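Local coordinates for urocanate hydratase (Paenibacillus sp. Soil724D2, PDB 7NED), which adds water to thiourocanate during bacterial ergothioneine breakdown, as a urocanase-family lyase that binds NAD+ and urocanate, at residues A182-E187 against R207-A212; D191-R196 against N200-K205; D367-E372 against T409-A414. All coordinates share one frame; numbering follows the deposited sequence.

Contact 1: A182-E187 against R207-A212. With NAD (nicotinamide-adenine-dinucleotide), chain C.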
# COMPACT_ATOMS: atom_id res chain seq x y z
N ALA A 182 -20.69 17.36 31.67
CA ALA A 182 -20.30 18.77 31.67
C ALA A 182 -18.93 18.82 31.02
O ALA A 182 -17.95 18.31 31.58
CB ALA A 182 -20.27 19.33 33.09
N ILE A 183 -18.83 19.42 29.85
CA ILE A 183 -17.61 19.30 29.04
C ILE A 183 -17.03 20.70 28.80
O ILE A 183 -17.73 21.59 28.31
CB ILE A 183 -17.88 18.54 27.72
CG1 ILE A 183 -16.54 18.30 26.96
CG2 ILE A 183 -18.94 19.23 26.87
CD1 ILE A 183 -16.62 17.20 25.83
N LEU A 184 -15.76 20.86 29.14
CA LEU A 184 -14.99 22.07 28.88
C LEU A 184 -14.04 21.82 27.70
O LEU A 184 -13.20 20.92 27.76
CB LEU A 184 -14.19 22.44 30.12
CG LEU A 184 -13.33 23.71 30.04
CD1 LEU A 184 -14.19 24.91 29.59
CD2 LEU A 184 -12.63 23.96 31.39
N CYS A 185 -14.15 22.64 26.65
CA CYS A 185 -13.31 22.50 25.45
C CYS A 185 -12.42 23.71 25.31
O CYS A 185 -12.91 24.83 25.08
CB CYS A 185 -14.18 22.34 24.22
SG CYS A 185 -15.36 20.98 24.38
N VAL A 186 -11.11 23.51 25.47
CA VAL A 186 -10.13 24.58 25.30
C VAL A 186 -9.78 24.70 23.83
O VAL A 186 -9.42 23.71 23.19
CB VAL A 186 -8.86 24.31 26.13
CG1 VAL A 186 -7.90 25.49 26.04
CG2 VAL A 186 -9.19 23.98 27.57
N GLU A 187 -9.86 25.92 23.31
CA GLU A 187 -9.60 26.18 21.90
C GLU A 187 -8.86 27.52 21.78
O GLU A 187 -9.25 28.50 22.43
CB GLU A 187 -10.92 26.16 21.11
CG GLU A 187 -10.90 26.80 19.75
CD GLU A 187 -9.90 26.12 18.79
OE1 GLU A 187 -10.01 24.89 18.49
OE2 GLU A 187 -9.00 26.84 18.31
N ARG A 207 -13.94 33.66 27.80
CA ARG A 207 -12.48 33.80 27.80
C ARG A 207 -11.90 33.65 29.19
O ARG A 207 -10.68 33.69 29.36
CB ARG A 207 -12.06 35.14 27.19
CG ARG A 207 -12.35 35.21 25.69
CD ARG A 207 -11.98 36.55 25.12
NE ARG A 207 -12.51 36.76 23.78
CZ ARG A 207 -11.77 36.78 22.68
NH1 ARG A 207 -10.46 36.60 22.76
NH2 ARG A 207 -12.34 36.99 21.50
N SER A 208 -12.75 33.41 30.19
CA SER A 208 -12.31 33.31 31.57
C SER A 208 -12.38 31.87 32.05
O SER A 208 -13.45 31.26 32.04
CB SER A 208 -13.20 34.21 32.44
OG SER A 208 -13.04 33.82 33.76
N LEU A 209 -11.25 31.34 32.52
CA LEU A 209 -11.25 30.00 33.08
C LEU A 209 -12.09 29.91 34.35
O LEU A 209 -12.77 28.91 34.58
CB LEU A 209 -9.81 29.54 33.36
CG LEU A 209 -9.67 28.26 34.16
CD1 LEU A 209 -10.27 27.06 33.40
CD2 LEU A 209 -8.20 27.98 34.53
N ASP A 210 -12.02 30.93 35.21
CA ASP A 210 -12.86 30.92 36.40
C ASP A 210 -14.33 30.81 36.03
O ASP A 210 -15.08 30.04 36.65
CB ASP A 210 -12.61 32.18 37.24
CG ASP A 210 -11.25 32.17 37.92
OD1 ASP A 210 -10.57 31.12 37.90
OD2 ASP A 210 -10.89 33.21 38.49
N GLU A 211 -14.78 31.60 35.06
CA GLU A 211 -16.17 31.53 34.63
C GLU A 211 -16.50 30.15 34.07
O GLU A 211 -17.57 29.59 34.36
CB GLU A 211 -16.47 32.61 33.61
CG GLU A 211 -17.89 32.58 33.12
CD GLU A 211 -18.28 33.81 32.35
OE1 GLU A 211 -17.73 34.03 31.25
OE2 GLU A 211 -19.22 34.50 32.79
N ALA A 212 -15.59 29.59 33.28
CA ALA A 212 -15.83 28.27 32.73
C ALA A 212 -16.00 27.24 33.83
O ALA A 212 -16.90 26.40 33.76
CB ALA A 212 -14.68 27.85 31.79
PA NAD C . -8.33 20.93 12.94
O1A NAD C . -6.88 21.34 12.69
O2A NAD C . -9.50 21.35 12.14
O5B NAD C . -8.65 21.67 14.43
C5B NAD C . -7.63 21.58 15.34
C4B NAD C . -8.05 22.61 16.49
O4B NAD C . -7.10 22.70 17.51
C3B NAD C . -8.08 23.99 15.74
O3B NAD C . -9.26 24.63 15.99
C2B NAD C . -6.88 24.75 16.39
O2B NAD C . -7.14 26.09 16.60
C1B NAD C . -6.91 24.10 17.77
N9A NAD C . -5.63 24.15 18.49
C8A NAD C . -4.34 24.00 18.01
N7A NAD C . -3.42 24.10 18.94
C5A NAD C . -4.14 24.30 20.11
C6A NAD C . -3.75 24.49 21.45
N6A NAD C . -2.44 24.47 21.81
N1A NAD C . -4.69 24.67 22.42
C2A NAD C . -5.98 24.71 21.99
N3A NAD C . -6.50 24.55 20.76
C4A NAD C . -5.54 24.34 19.84
O3 NAD C . -8.10 19.41 13.27
PN NAD C . -9.34 18.42 13.33
O1N NAD C . -9.98 17.89 12.08
O2N NAD C . -10.19 18.83 14.52
O5D NAD C . -8.65 16.96 13.94
C5D NAD C . -7.95 17.13 15.19
C4D NAD C . -7.26 15.85 15.53
O4D NAD C . -8.13 14.74 15.41
C3D NAD C . -6.19 15.68 14.32
O3D NAD C . -4.93 15.22 14.81
C2D NAD C . -6.83 14.55 13.42
O2D NAD C . -5.94 13.69 12.84
C1D NAD C . -7.36 13.81 14.69
N1N NAD C . -8.16 12.59 14.48
C2N NAD C . -7.37 11.56 14.01
C3N NAD C . -7.90 10.29 13.81
C7N NAD C . -6.96 9.23 13.23
O7N NAD C . -7.09 8.02 13.40
N7N NAD C . -5.93 9.68 12.41
C4N NAD C . -9.26 10.12 14.13
C5N NAD C . -10.01 11.19 14.62
C6N NAD C . -9.43 12.46 14.82
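L184 reaches A212 because its CG stands anti to the backbone N (chi1 -179°) and a +53° turn at chi2 then spreads the two methyls toward helix 209-222. CD1 comes down on the methyl of A212, with CB of A212 at 3.7 Å from CD1 of L184. The other branch only grazes L209: CD2 of L184 lies 4.4 Å from CD1 of L209, whose side chain bends inward from the first turn of the helix. A212 has only its methyl to offer here, and the CA atoms of L184 and A212 are 7.3 Å apart. I216 one turn on, V228 of the neighbouring strand and F159 also touch L184. The helix start is fixed by S208, the N-cap, whose OG accepts the amide of E211 at 3.1 Å (OG to N) in a nearly straight bond of 171°. At the C-terminal end of the strand, E187 holds the adenine ribose of NAD as a fork: O3B donates to OE1 of E187 at 2.6 Å and O2B to OE2 of E187, also at 2.6 Å. The backbone amides of L165 and S189 bind the same two oxygens, OE1 and OE2 respectively, and probably keep the carboxylate from rotating. This is the acidic residue familiar at the end of the second strand in NAD-binding Rossmann folds. The apolar L184-A212 contact thus joins strand 182-187 to helix 209-222 without a hydrogen bond between the two segments, while the carboxylate at the strand's end is likely to disfavour a phosphate on O2B and so select NAD over NADP.

Contact 2: D191-R196 against N200-K205; sequences DRVDRR and NYLQRK. With NAD (nicotinamide-adenine-dinucleotide), chain C.
K205 reaches from strand 204-206 across V193 to D194 on helix 190-198. Its CB rests against V193, 3.5 Å from CG1, and with CG placed between the backbone N and the carbonyl carbon (chi1 77°) the extended chain runs on toward the acid. CD passes OD1 of D194 at 3.6 Å and still brushes CG1 of V193. CE follows alongside the same oxygen, and NZ of K205 closes a salt bridge to OD1 of D194 at 2.7 Å, on the syn lone pair; E190 supplies a second carboxylate to the ammonium. On the same valine methyl, CD2 of L202 packs at 3.9 Å from CG1 of V193. N200, at positive phi, ends the helix in a Schellman motif, and O of R196 accepts a hydrogen bond from N of L202 at 3.2 Å. On the helix face toward the cofactor, O3B of NAD lies over one face of the R192 guanidinium, whose NH2 makes a weak bond to O2A of NAD at 3.0 Å. E34 pairs with both R192 and R196, and R196 also binds the carbonyl of L165. The charges are thus divided: acids hold the lysine on one flank, while R192 probably offsets part of the pyrophosphate charge on the other.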
# COMPACT_ATOMS: atom_id res chain seq x y z
N ASP A 191 -12.29 32.41 16.62
CA ASP A 191 -13.04 32.13 15.41
C ASP A 191 -13.68 30.72 15.47
O ASP A 191 -14.83 30.57 15.20
N ARG A 192 -12.89 29.73 15.86
CA ARG A 192 -13.40 28.41 15.98
C ARG A 192 -14.42 28.33 17.09
O ARG A 192 -15.39 27.70 16.90
CB ARG A 192 -12.34 27.35 16.16
CG ARG A 192 -11.25 27.39 15.14
CD ARG A 192 -11.41 26.42 14.02
NE ARG A 192 -10.15 26.41 13.30
CZ ARG A 192 -9.64 25.42 12.57
NH1 ARG A 192 -8.48 25.64 11.96
NH2 ARG A 192 -10.23 24.27 12.40
N VAL A 193 -14.15 28.93 18.24
CA VAL A 193 -15.15 28.89 19.31
C VAL A 193 -16.50 29.42 18.80
O VAL A 193 -17.56 28.80 19.03
CB VAL A 193 -14.68 29.66 20.55
CG1 VAL A 193 -15.79 29.66 21.56
CG2 VAL A 193 -13.46 29.00 21.18
N ASP A 194 -16.49 30.55 18.10
CA ASP A 194 -17.73 31.17 17.62
C ASP A 194 -18.44 30.27 16.61
O ASP A 194 -19.67 30.13 16.64
CB ASP A 194 -17.43 32.51 16.97
CG ASP A 194 -17.27 33.61 17.98
OD1 ASP A 194 -18.04 33.62 18.95
OD2 ASP A 194 -16.36 34.45 17.79
N ARG A 195 -17.69 29.71 15.67
CA ARG A 195 -18.28 28.79 14.71
C ARG A 195 -19.08 27.69 15.41
O ARG A 195 -20.20 27.38 15.02
CB ARG A 195 -17.18 28.20 13.81
CG ARG A 195 -17.71 27.32 12.69
CD ARG A 195 -18.68 28.12 11.85
NE ARG A 195 -19.29 27.37 10.75
CZ ARG A 195 -20.01 27.93 9.79
NH1 ARG A 195 -20.54 27.18 8.82
NH2 ARG A 195 -20.22 29.25 9.80
N ARG A 196 -18.51 27.10 16.46
CA ARG A 196 -19.23 26.00 17.09
C ARG A 196 -20.43 26.53 17.87
O ARG A 196 -21.47 25.88 17.93
CB ARG A 196 -18.31 25.21 18.01
CG ARG A 196 -17.06 24.62 17.30
CD ARG A 196 -17.37 24.00 15.96
NE ARG A 196 -16.13 23.95 15.20
CZ ARG A 196 -16.01 24.04 13.88
NH1 ARG A 196 -14.80 24.04 13.36
NH2 ARG A 196 -17.07 24.10 13.08
N ASN A 200 -24.42 25.50 16.98
CA ASN A 200 -25.02 24.80 18.10
C ASN A 200 -24.39 23.46 18.39
O ASN A 200 -25.02 22.59 19.00
CB ASN A 200 -26.53 24.65 17.90
CG ASN A 200 -27.24 25.89 18.32
OD1 ASN A 200 -27.19 26.24 19.50
ND2 ASN A 200 -27.80 26.61 17.37
N TYR A 201 -23.12 23.30 18.01
CA TYR A 201 -22.35 22.22 18.59
C TYR A 201 -21.91 22.56 19.99
O TYR A 201 -21.65 21.64 20.80
CB TYR A 201 -21.14 21.93 17.72
CG TYR A 201 -21.38 20.87 16.71
CD1 TYR A 201 -22.14 21.12 15.56
CD2 TYR A 201 -20.86 19.59 16.91
CE1 TYR A 201 -22.34 20.08 14.59
CE2 TYR A 201 -21.09 18.57 16.00
CZ TYR A 201 -21.82 18.83 14.84
OH TYR A 201 -22.00 17.79 13.96
N LEU A 202 -21.90 23.85 20.31
CA LEU A 202 -21.38 24.39 21.54
C LEU A 202 -22.46 25.23 22.22
O LEU A 202 -23.16 26.00 21.56
CB LEU A 202 -20.15 25.24 21.24
CG LEU A 202 -19.45 25.77 22.48
CD1 LEU A 202 -19.04 24.60 23.33
CD2 LEU A 202 -18.22 26.61 22.06
N GLN A 203 -22.59 25.10 23.54
CA GLN A 203 -23.66 25.81 24.23
C GLN A 203 -23.23 27.18 24.73
O GLN A 203 -23.99 28.15 24.62
CB GLN A 203 -24.17 24.99 25.41
CG GLN A 203 -25.14 23.89 24.99
CD GLN A 203 -25.48 22.94 26.13
OE1 GLN A 203 -25.02 23.13 27.26
NE2 GLN A 203 -26.30 21.91 25.83
N ARG A 204 -22.04 27.27 25.32
CA ARG A 204 -21.55 28.48 25.96
C ARG A 204 -20.09 28.71 25.60
O ARG A 204 -19.36 27.77 25.31
CB ARG A 204 -21.64 28.41 27.49
CG ARG A 204 -23.03 28.25 28.01
CD ARG A 204 -23.05 28.20 29.53
NE ARG A 204 -24.37 27.83 30.02
CZ ARG A 204 -24.65 27.50 31.27
NH1 ARG A 204 -23.71 27.53 32.22
NH2 ARG A 204 -25.87 27.14 31.58
N LYS A 205 -19.66 29.98 25.65
CA LYS A 205 -18.26 30.33 25.43
C LYS A 205 -17.83 31.36 26.46
O LYS A 205 -18.65 32.10 27.01
CB LYS A 205 -18.01 30.87 24.02
CG LYS A 205 -18.48 32.32 23.85
CD LYS A 205 -18.14 32.91 22.47
CE LYS A 205 -18.01 34.43 22.52
NZ LYS A 205 -17.52 35.02 21.23
PA NAD C . -8.33 20.93 12.94
O1A NAD C . -6.88 21.34 12.69
O2A NAD C . -9.50 21.35 12.14
O5B NAD C . -8.65 21.67 14.43
C5B NAD C . -7.63 21.58 15.34
C4B NAD C . -8.05 22.61 16.49
O4B NAD C . -7.10 22.70 17.51
C3B NAD C . -8.08 23.99 15.74
O3B NAD C . -9.26 24.63 15.99
C2B NAD C . -6.88 24.75 16.39
O2B NAD C . -7.14 26.09 16.60
C1B NAD C . -6.91 24.10 17.77
N9A NAD C . -5.63 24.15 18.49
C8A NAD C . -4.34 24.00 18.01
N7A NAD C . -3.42 24.10 18.94
C5A NAD C . -4.14 24.30 20.11
C6A NAD C . -3.75 24.49 21.45
N6A NAD C . -2.44 24.47 21.81
N1A NAD C . -4.69 24.67 22.42
C2A NAD C . -5.98 24.71 21.99
N3A NAD C . -6.50 24.55 20.76
C4A NAD C . -5.54 24.34 19.84
O3 NAD C . -8.10 19.41 13.27
PN NAD C . -9.34 18.42 13.33
O1N NAD C . -9.98 17.89 12.08
O2N NAD C . -10.19 18.83 14.52
O5D NAD C . -8.65 16.96 13.94
C5D NAD C . -7.95 17.13 15.19
C4D NAD C . -7.26 15.85 15.53
O4D NAD C . -8.13 14.74 15.41
C3D NAD C . -6.19 15.68 14.32
O3D NAD C . -4.93 15.22 14.81
C2D NAD C . -6.83 14.55 13.42
O2D NAD C . -5.94 13.69 12.84
C1D NAD C . -7.36 13.81 14.69
N1N NAD C . -8.16 12.59 14.48
C2N NAD C . -7.37 11.56 14.01
C3N NAD C . -7.90 10.29 13.81
C7N NAD C . -6.96 9.23 13.23
O7N NAD C . -7.09 8.02 13.40
N7N NAD C . -5.93 9.68 12.41
C4N NAD C . -9.26 10.12 14.13
C5N NAD C . -10.01 11.19 14.62
C6N NAD C . -9.43 12.46 14.82

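Contact 3: D367-E372 against T409-A414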
# COMPACT_ATOMS: atom_id res chain seq x y z
N ASP A 367 -33.66 7.93 8.52
CA ASP A 367 -33.71 7.90 9.96
C ASP A 367 -34.92 7.08 10.39
O ASP A 367 -34.82 6.18 11.12
CB ASP A 367 -33.82 9.31 10.55
CG ASP A 367 -32.51 10.08 10.55
OD1 ASP A 367 -31.45 9.48 10.49
OD2 ASP A 367 -32.60 11.30 10.65
N GLU A 368 -36.07 7.38 9.84
CA GLU A 368 -37.29 6.68 10.20
C GLU A 368 -37.21 5.20 9.82
O GLU A 368 -37.67 4.36 10.53
CB GLU A 368 -38.52 7.37 9.66
CG GLU A 368 -38.87 8.62 10.41
CD GLU A 368 -39.27 8.39 11.88
OE1 GLU A 368 -39.72 7.32 12.26
OE2 GLU A 368 -39.16 9.29 12.68
N PHE A 369 -36.61 4.91 8.69
CA PHE A 369 -36.42 3.55 8.30
C PHE A 369 -35.58 2.80 9.32
O PHE A 369 -35.91 1.73 9.68
CB PHE A 369 -35.76 3.43 6.96
CG PHE A 369 -35.34 2.04 6.67
CD1 PHE A 369 -36.24 1.11 6.24
CD2 PHE A 369 -34.05 1.65 6.87
CE1 PHE A 369 -35.87 -0.19 6.02
CE2 PHE A 369 -33.67 0.35 6.63
CZ PHE A 369 -34.58 -0.56 6.21
N ILE A 370 -34.52 3.41 9.80
CA ILE A 370 -33.66 2.71 10.74
C ILE A 370 -34.39 2.40 12.04
O ILE A 370 -34.28 1.29 12.59
CB ILE A 370 -32.38 3.54 10.98
CG1 ILE A 370 -31.52 3.58 9.69
CG2 ILE A 370 -31.61 2.94 12.12
CD1 ILE A 370 -30.27 4.54 9.74
N LEU A 371 -35.13 3.35 12.56
CA LEU A 371 -35.88 3.14 13.78
C LEU A 371 -36.89 1.97 13.68
O LEU A 371 -37.10 1.28 14.63
CB LEU A 371 -36.55 4.43 14.16
CG LEU A 371 -35.60 5.56 14.46
CD1 LEU A 371 -36.35 6.85 14.71
CD2 LEU A 371 -34.59 5.22 15.55
N GLU A 372 -37.43 1.74 12.50
CA GLU A 372 -38.38 0.69 12.26
C GLU A 372 -37.72 -0.64 11.95
O GLU A 372 -38.15 -1.63 12.40
CB GLU A 372 -39.30 1.01 11.09
CG GLU A 372 -39.99 2.35 11.06
CD GLU A 372 -40.47 2.83 9.66
OE1 GLU A 372 -40.03 2.33 8.62
OE2 GLU A 372 -41.30 3.74 9.59
N THR A 409 -25.08 -3.66 4.93
CA THR A 409 -25.66 -4.13 3.68
C THR A 409 -27.18 -3.97 3.69
O THR A 409 -27.77 -3.48 2.72
CB THR A 409 -25.27 -5.59 3.48
OG1 THR A 409 -23.84 -5.69 3.46
CG2 THR A 409 -25.87 -6.16 2.18
N LYS A 410 -27.81 -4.41 4.77
CA LYS A 410 -29.26 -4.27 4.94
C LYS A 410 -29.71 -2.82 4.75
O LYS A 410 -30.65 -2.53 4.00
CB LYS A 410 -29.65 -4.78 6.34
CG LYS A 410 -31.09 -4.52 6.71
CD LYS A 410 -31.45 -5.28 7.95
CE LYS A 410 -32.87 -4.88 8.41
NZ LYS A 410 -33.10 -5.47 9.77
N LEU A 411 -29.06 -1.89 5.45
CA LEU A 411 -29.41 -0.48 5.30
C LEU A 411 -29.25 -0.03 3.85
O LEU A 411 -30.14 0.60 3.28
CB LEU A 411 -28.53 0.35 6.22
CG LEU A 411 -28.76 1.85 6.08
CD1 LEU A 411 -30.24 2.25 6.43
CD2 LEU A 411 -27.80 2.52 7.03
N ALA A 412 -28.09 -0.30 3.25
CA ALA A 412 -27.82 0.25 1.93
C ALA A 412 -28.77 -0.32 0.88
O ALA A 412 -29.21 0.40 -0.03
CB ALA A 412 -26.35 -0.01 1.54
N LEU A 413 -29.11 -1.62 0.99
CA LEU A 413 -30.07 -2.19 0.06
C LEU A 413 -31.47 -1.56 0.22
O LEU A 413 -32.14 -1.25 -0.77
CB LEU A 413 -30.15 -3.71 0.24
CG LEU A 413 -28.93 -4.48 -0.30
CD1 LEU A 413 -29.10 -5.96 0.01
CD2 LEU A 413 -28.67 -4.23 -1.78
N ALA A 414 -31.94 -1.41 1.47
CA ALA A 414 -33.23 -0.73 1.70
C ALA A 414 -33.21 0.67 1.11
O ALA A 414 -34.15 1.06 0.41
CB ALA A 414 -33.57 -0.69 3.19
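F369 and I370 of helix 360-373 close around one methyl of L411 on helix 407-420. CD1 of L411 meets the F369 ring at its edge, near the ring plane, 3.9 Å from CD2 of F369 and just as far from CE2. The same methyl touches I370, at 3.7 Å from CG1 and 4.0 Å from CD1 of that residue, while CD2 of L411 reaches only CD1 of I370, at 4.2 Å. Beyond the leucine, the far end of the ring lies against A414; its modelled separation from CB is implausibly short, so the detail of that touch is doubtful. The ring points at helix 407-420 because CG of F369 is anti to its backbone N (chi1 169°), and L411 extends past it in the opposite direction. The side chains reach across axes that, for 367-372 and 409-414, approach to 11.2 Å and run obliquely antiparallel, at 133°.

Outside this first shell, F403 and W353 each touch both I370 and L411, F351 adds to the leucine's side, and F374 packs against F369. K410 ties the helices by polar means: its NZ bonds to O of A373, at the end of helix 360-373, and its charge makes a cation-pi contact with F374. D367 and E368 make salt bridges to R399 and R388, away from the contact with 409-414, and T409 bonds to N513 on helix 502-525. Cutting F369 back to an alanine would remove the ring edge that meets CD1 of L411 and is likely to open a gap between the helices, leaving that methyl with I370 alone of its two partners on 367-372. With no hydrogen bond between 367-372 and 409-414, their cohesion here is dispersive and hydrophobic, a joint of the C-terminal domain built on aromatic neighbours.

Overall arrangement
Contacts 1 and 2 form one unit of the Rossmann-like domain, their centres 12 Å apart. Along the chain, 191-196 and 200-205 fall between the two segments of contact 1, and both contacts reach the same parallel sheet. They meet directly where CG of E187 packs on CG2 of V193 at 3.7 Å, and both contacts touch NAD, the strand at the ribose and the helix at the pyrophosphate. In contact 2 the side chain of Y201 is about 10 Å from bound urocanate. Contact 3 stands apart in the C-terminal domain, with centres 39 Å from contact 1 and 32 Å from contact 2, and nearest atoms about 13 Å from the latter.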